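Local coordinates for protein Cas13d (uncultured Ruminococcus sp, PDB 6IV9) that binds a CRISPR RNA and, through two HEPN domains, directs the maturation of that guide RNA and the cleavage of target RNA, at residues L410-Y415 / L450-F454; C783-D787 / R804-E808. The protein carries 2 engineered substitutions. All blocks are in the same frame, centred on the assembly; numbering follows the deposited sequence.

Contact 1. Residues L410-Y415 / L450-F454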
loop_
_atom_site.group_PDB
_atom_site.type_symbol
_atom_site.label_atom_id
_atom_site.label_comp_id
_atom_site.label_asym_id
_atom_site.label_seq_id
_atom_site.Cartn_x
_atom_site.Cartn_y
_atom_site.Cartn_z
ATOM N N LEU A 410 17.176 22.099 6.280
ATOM C CA LEU A 410 17.538 23.448 5.793
ATOM C C LEU A 410 16.701 23.771 4.557
ATOM O O LEU A 410 16.197 24.858 4.468
ATOM C CB LEU A 410 19.011 23.435 5.404
ATOM C CG LEU A 410 20.012 23.368 6.548
ATOM C CD1 LEU A 410 21.417 23.459 6.000
ATOM C CD2 LEU A 410 19.759 24.473 7.550
ATOM N N LEU A 411 16.582 22.822 3.638
ATOM C CA LEU A 411 15.777 23.038 2.410
ATOM C C LEU A 411 14.309 23.247 2.785
ATOM O O LEU A 411 13.679 24.089 2.208
ATOM C CB LEU A 411 15.920 21.805 1.524
ATOM C CG LEU A 411 17.328 21.523 1.017
ATOM C CD1 LEU A 411 17.301 20.421 -0.015
ATOM C CD2 LEU A 411 17.945 22.778 0.442
ATOM N N PHE A 412 13.812 22.468 3.731
ATOM C CA PHE A 412 12.395 22.578 4.140
ATOM C C PHE A 412 12.115 23.980 4.682
ATOM O O PHE A 412 11.185 24.615 4.258
ATOM C CB PHE A 412 12.146 21.574 5.261
ATOM C CG PHE A 412 10.911 21.802 6.091
ATOM C CD1 PHE A 412 9.677 21.985 5.503
ATOM C CD2 PHE A 412 10.981 21.793 7.467
ATOM C CE1 PHE A 412 8.550 22.183 6.273
ATOM C CE2 PHE A 412 9.851 21.984 8.233
ATOM C CZ PHE A 412 8.641 22.182 7.635
ATOM N N CYS A 413 12.967 24.461 5.572
ATOM C CA CYS A 413 12.789 25.807 6.169
ATOM C C CYS A 413 12.881 26.885 5.084
ATOM O O CYS A 413 12.153 27.845 5.138
ATOM C CB CYS A 413 13.803 26.020 7.279
ATOM S SG CYS A 413 13.427 25.031 8.742
ATOM N N ASN A 414 13.731 26.668 4.104
ATOM C CA ASN A 414 13.915 27.650 3.019
ATOM C C ASN A 414 12.600 27.863 2.279
ATOM O O ASN A 414 12.273 28.998 2.014
ATOM C CB ASN A 414 14.908 27.120 1.999
ATOM C CG ASN A 414 15.133 28.092 0.872
ATOM O OD1 ASN A 414 15.711 29.140 1.078
ATOM N ND2 ASN A 414 14.669 27.751 -0.307
ATOM N N TYR A 415 11.887 26.787 1.968
ATOM C CA TYR A 415 10.633 26.904 1.190
ATOM C C TYR A 415 9.391 27.089 2.060
ATOM O O TYR A 415 8.402 27.576 1.560
ATOM C CB TYR A 415 10.490 25.661 0.326
ATOM C CG TYR A 415 11.484 25.581 -0.795
ATOM C CD1 TYR A 415 11.393 26.430 -1.874
ATOM C CD2 TYR A 415 12.501 24.656 -0.781
ATOM C CE1 TYR A 415 12.288 26.360 -2.917
ATOM C CE2 TYR A 415 13.402 24.565 -1.818
ATOM C CZ TYR A 415 13.293 25.425 -2.886
ATOM O OH TYR A 415 14.156 25.348 -3.915
ATOM N N LEU A 450 20.152 26.285 -5.287
ATOM C CA LEU A 450 20.227 25.870 -3.868
ATOM C C LEU A 450 21.682 25.671 -3.448
ATOM O O LEU A 450 21.999 26.004 -2.341
ATOM C CB LEU A 450 19.380 24.617 -3.656
ATOM C CG LEU A 450 17.872 24.856 -3.667
ATOM C CD1 LEU A 450 17.115 23.550 -3.605
ATOM C CD2 LEU A 450 17.458 25.760 -2.530
ATOM N N TRP A 451 22.518 25.134 -4.319
ATOM C CA TRP A 451 23.935 24.903 -3.960
ATOM C C TRP A 451 24.641 26.219 -3.653
ATOM O O TRP A 451 25.365 26.265 -2.685
ATOM C CB TRP A 451 24.661 24.174 -5.073
ATOM C CG TRP A 451 26.028 23.762 -4.648
ATOM C CD1 TRP A 451 27.209 24.223 -5.129
ATOM C CD2 TRP A 451 26.355 22.788 -3.650
ATOM N NE1 TRP A 451 28.245 23.597 -4.506
ATOM C CE2 TRP A 451 27.756 22.714 -3.594
ATOM C CE3 TRP A 451 25.606 21.974 -2.802
ATOM C CZ2 TRP A 451 28.421 21.859 -2.727
ATOM C CZ3 TRP A 451 26.264 21.130 -1.945
ATOM C CH2 TRP A 451 27.650 21.077 -1.905
ATOM N N GLY A 452 24.401 27.255 -4.438
ATOM C CA GLY A 452 25.067 28.535 -4.163
ATOM C C GLY A 452 24.658 29.037 -2.802
ATOM O O GLY A 452 25.470 29.622 -2.105
ATOM N N LYS A 453 23.384 28.889 -2.484
ATOM C CA LYS A 453 22.847 29.323 -1.177
ATOM C C LYS A 453 23.289 28.453 0.010
ATOM O O LYS A 453 23.550 29.021 1.057
ATOM C CB LYS A 453 21.330 29.388 -1.295
ATOM C CG LYS A 453 20.601 29.895 -0.075
ATOM C CD LYS A 453 19.126 29.754 -0.247
ATOM C CE LYS A 453 18.375 31.054 -0.303
ATOM N NZ LYS A 453 17.137 30.890 -1.090
ATOM N N PHE A 454 23.321 27.131 -0.137
ATOM C CA PHE A 454 23.566 26.242 1.029
ATOM C C PHE A 454 24.897 25.494 1.003
ATOM O O PHE A 454 25.093 24.698 1.911
ATOM C CB PHE A 454 22.436 25.222 1.148
ATOM C CG PHE A 454 21.131 25.834 1.560
ATOM C CD1 PHE A 454 20.904 26.180 2.873
ATOM C CD2 PHE A 454 20.152 26.100 0.632
ATOM C CE1 PHE A 454 19.712 26.761 3.253
ATOM C CE2 PHE A 454 18.961 26.680 1.012
ATOM C CZ PHE A 454 18.742 27.002 2.321
#
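A buried, steeply crossed helix–helix contact joins helix 400-418 to helix 436-464, in a helical region that probably follows the first HEPN domain along the chain. The axes of the short segments approach to 12.1 Å at 104°, a wide spacing bridged by long side chains. Phe454 is the central piece: its CE1 lies 4.0 Å from Leu410 CB, its CD2 is 4.0 Å from Leu411 CD2, and its CZ meets Asn414 CB at 3.8 Å, near the plane of the ring. One turn earlier, Leu450 extends the apolar patch, its CD1 lying 4.2 Å from Leu411 CD2 and its CD2 4.2 Å from Tyr415 CZ. Both helices are part of an all-helical region, probably the Helical-1 domain of Cas13d; helix 376-386 closes over Leu411, Tyr415 and Leu450, while Leu410 also reaches Phe458 and Ile461, further along the partner helix. Polar groups join at two points. At the exposed margin Lys453 NZ donates to Asn414 OD1 over 3.1 Å, after its side chain, bent at chi3, has run past the Phe454 ring, so Asn414 offers its CB to the ring and its amide oxygen to the amine. Tyr415 OH, which lies 3.5 Å from Leu450 CD1, hydrogen-bonds to Glu446, one turn before Leu450 on the same helix.

Contact 2. Residues C783-D787 / R804-E808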
loop_
_atom_site.group_PDB
_atom_site.type_symbol
_atom_site.label_atom_id
_atom_site.label_comp_id
_atom_site.label_asym_id
_atom_site.label_seq_id
_atom_site.Cartn_x
_atom_site.Cartn_y
_atom_site.Cartn_z
ATOM N N CYS A 783 -24.008 -9.430 -21.089
ATOM C CA CYS A 783 -23.713 -9.692 -22.518
ATOM C C CYS A 783 -25.008 -10.064 -23.244
ATOM O O CYS A 783 -25.246 -9.542 -24.298
ATOM C CB CYS A 783 -22.693 -10.808 -22.687
ATOM S SG CYS A 783 -20.998 -10.323 -22.271
ATOM N N GLU A 784 -25.831 -10.901 -22.630
ATOM C CA GLU A 784 -27.105 -11.337 -23.255
ATOM C C GLU A 784 -28.009 -10.125 -23.489
ATOM O O GLU A 784 -28.606 -10.048 -24.544
ATOM C CB GLU A 784 -27.819 -12.299 -22.313
ATOM C CG GLU A 784 -27.245 -13.696 -22.309
ATOM C CD GLU A 784 -27.825 -14.615 -21.245
ATOM O OE1 GLU A 784 -27.443 -15.777 -21.220
ATOM O OE2 GLU A 784 -28.643 -14.158 -20.443
ATOM N N LEU A 785 -28.090 -9.217 -22.521
ATOM C CA LEU A 785 -28.939 -8.010 -22.643
ATOM C C LEU A 785 -28.436 -7.135 -23.788
ATOM O O LEU A 785 -29.258 -6.555 -24.460
ATOM C CB LEU A 785 -28.969 -7.248 -21.323
ATOM C CG LEU A 785 -29.673 -7.976 -20.190
ATOM C CD1 LEU A 785 -29.478 -7.255 -18.879
ATOM C CD2 LEU A 785 -31.144 -8.142 -20.500
ATOM N N CYS A 786 -27.127 -7.039 -23.976
ATOM C CA CYS A 786 -26.633 -6.203 -25.090
ATOM C C CYS A 786 -27.110 -6.805 -26.411
ATOM O O CYS A 786 -27.456 -6.060 -27.290
ATOM C CB CYS A 786 -25.114 -6.145 -25.111
ATOM S SG CYS A 786 -24.424 -5.081 -23.825
ATOM N N ASP A 787 -27.019 -8.121 -26.541
ATOM C CA ASP A 787 -27.431 -8.803 -27.792
ATOM C C ASP A 787 -28.949 -8.718 -28.020
ATOM O O ASP A 787 -29.335 -8.441 -29.136
ATOM C CB ASP A 787 -26.954 -10.256 -27.829
ATOM C CG ASP A 787 -25.454 -10.474 -27.666
ATOM O OD1 ASP A 787 -24.666 -9.618 -28.098
ATOM O OD2 ASP A 787 -25.093 -11.516 -27.114
ATOM N N ARG A 804 -17.349 -7.630 -26.615
ATOM C CA ARG A 804 -18.488 -8.321 -25.965
ATOM C C ARG A 804 -18.531 -9.774 -26.443
ATOM O O ARG A 804 -18.722 -10.643 -25.629
ATOM C CB ARG A 804 -19.804 -7.632 -26.324
ATOM C CG ARG A 804 -21.033 -8.281 -25.718
ATOM C CD ARG A 804 -22.267 -8.079 -26.575
ATOM N NE ARG A 804 -22.323 -6.687 -26.959
ATOM C CZ ARG A 804 -23.068 -6.187 -27.913
ATOM N NH1 ARG A 804 -23.003 -4.898 -28.174
ATOM N NH2 ARG A 804 -23.875 -6.967 -28.604
ATOM N N LYS A 805 -18.341 -9.988 -27.738
ATOM C CA LYS A 805 -18.341 -11.342 -28.334
ATOM C C LYS A 805 -17.179 -12.140 -27.752
ATOM O O LYS A 805 -17.366 -13.305 -27.489
ATOM C CB LYS A 805 -18.243 -11.249 -29.853
ATOM C CG LYS A 805 -19.515 -10.781 -30.537
ATOM C CD LYS A 805 -20.739 -11.445 -29.969
ATOM C CE LYS A 805 -22.041 -10.744 -30.281
ATOM N NZ LYS A 805 -22.986 -10.855 -29.149
ATOM N N CYS A 806 -16.029 -11.501 -27.572
ATOM C CA CYS A 806 -14.844 -12.183 -26.997
ATOM C C CYS A 806 -15.158 -12.640 -25.574
ATOM O O CYS A 806 -14.829 -13.753 -25.238
ATOM C CB CYS A 806 -13.653 -11.242 -26.959
ATOM S SG CYS A 806 -12.922 -10.951 -28.585
ATOM N N VAL A 807 -15.796 -11.786 -24.786
ATOM C CA VAL A 807 -16.159 -12.143 -23.390
ATOM C C VAL A 807 -17.140 -13.316 -23.404
ATOM O O VAL A 807 -17.069 -14.146 -22.530
ATOM C CB VAL A 807 -16.725 -10.932 -22.636
ATOM C CG1 VAL A 807 -17.378 -11.327 -21.331
ATOM C CG2 VAL A 807 -15.667 -9.871 -22.422
ATOM N N GLU A 808 -18.053 -13.337 -24.367
ATOM C CA GLU A 808 -19.042 -14.434 -24.441
ATOM C C GLU A 808 -18.301 -15.755 -24.676
ATOM O O GLU A 808 -18.649 -16.737 -24.067
ATOM C CB GLU A 808 -20.075 -14.128 -25.518
ATOM C CG GLU A 808 -21.091 -13.090 -25.103
ATOM C CD GLU A 808 -22.064 -12.687 -26.199
ATOM O OE1 GLU A 808 -21.948 -13.211 -27.298
ATOM O OE2 GLU A 808 -22.910 -11.859 -25.945
#
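Two carboxylates come unusually close here: Asp787 OD2 and Glu808 OE2 are 2.5 Å apart, across two helices whose short segments cross at 134° with axes 10.6 Å apart. Two basic side chains gather round the acids. Arg804 NH2 donates to Asp787 OD1 at 2.8 Å, and Lys805 NZ lies a very short 2.3 Å from the same Asp787 OD1; both are salt bridges. Lys805 NZ also makes a salt bridge to Glu808 OE1 at 3.2 Å, within its own helix, so a single amine ties the two acids together. The four residues form a salt-bridge network along one side of the crossing between helix 777-788 and helix 801-813. Deeper in, the packing turns apolar: Cys783 SG touches Val807 CG1 at 3.9 Å and Arg804 CG at 4.0 Å, and Val807 continues onto Ile901 and Phe904 of helix 901-908. Cys786 CB covers one face of the Arg804 guanidinium, 3.4 Å from its NE. That NE donates to the backbone of Leu797 in helix 795-799, fastening the connection between the two helices. This pair probably belongs to the second HEPN domain; the next helix, 816-827, probably carries the start of the Arg-x4-His motif, whose arginine appears replaced by an engineered alanine here. With two acids and two bases, the formal charges cancel if both acids are ionised; a proton on one would leave the cluster net positive. Carboxylate repulsion is probably relieved by Lys805, which both acids share, with Arg804 adding charge at Asp787, or by a proton held between them.

Overall arrangement
Both contacts pair crossed helices in a largely helical protein, yet they share no element: contact 1 closes before contact 2 opens along the chain, and their centres stand 60 Å apart on opposite sides of the chain's centre. Contact 1 is the more thoroughly buried, with leucines and aromatic rings doing most of the work and a single lysine–asparagine hydrogen bond at its exposed margin. Contact 2 is only partly buried, and charge dominates it, the cysteines and a valine filling the inner side. Contact 1 probably belongs to a helical domain, contact 2 to the second HEPN domain; the nearest atom of contact 1 is about 10 Å from the bound crRNA, that of contact 2 about 7 Å.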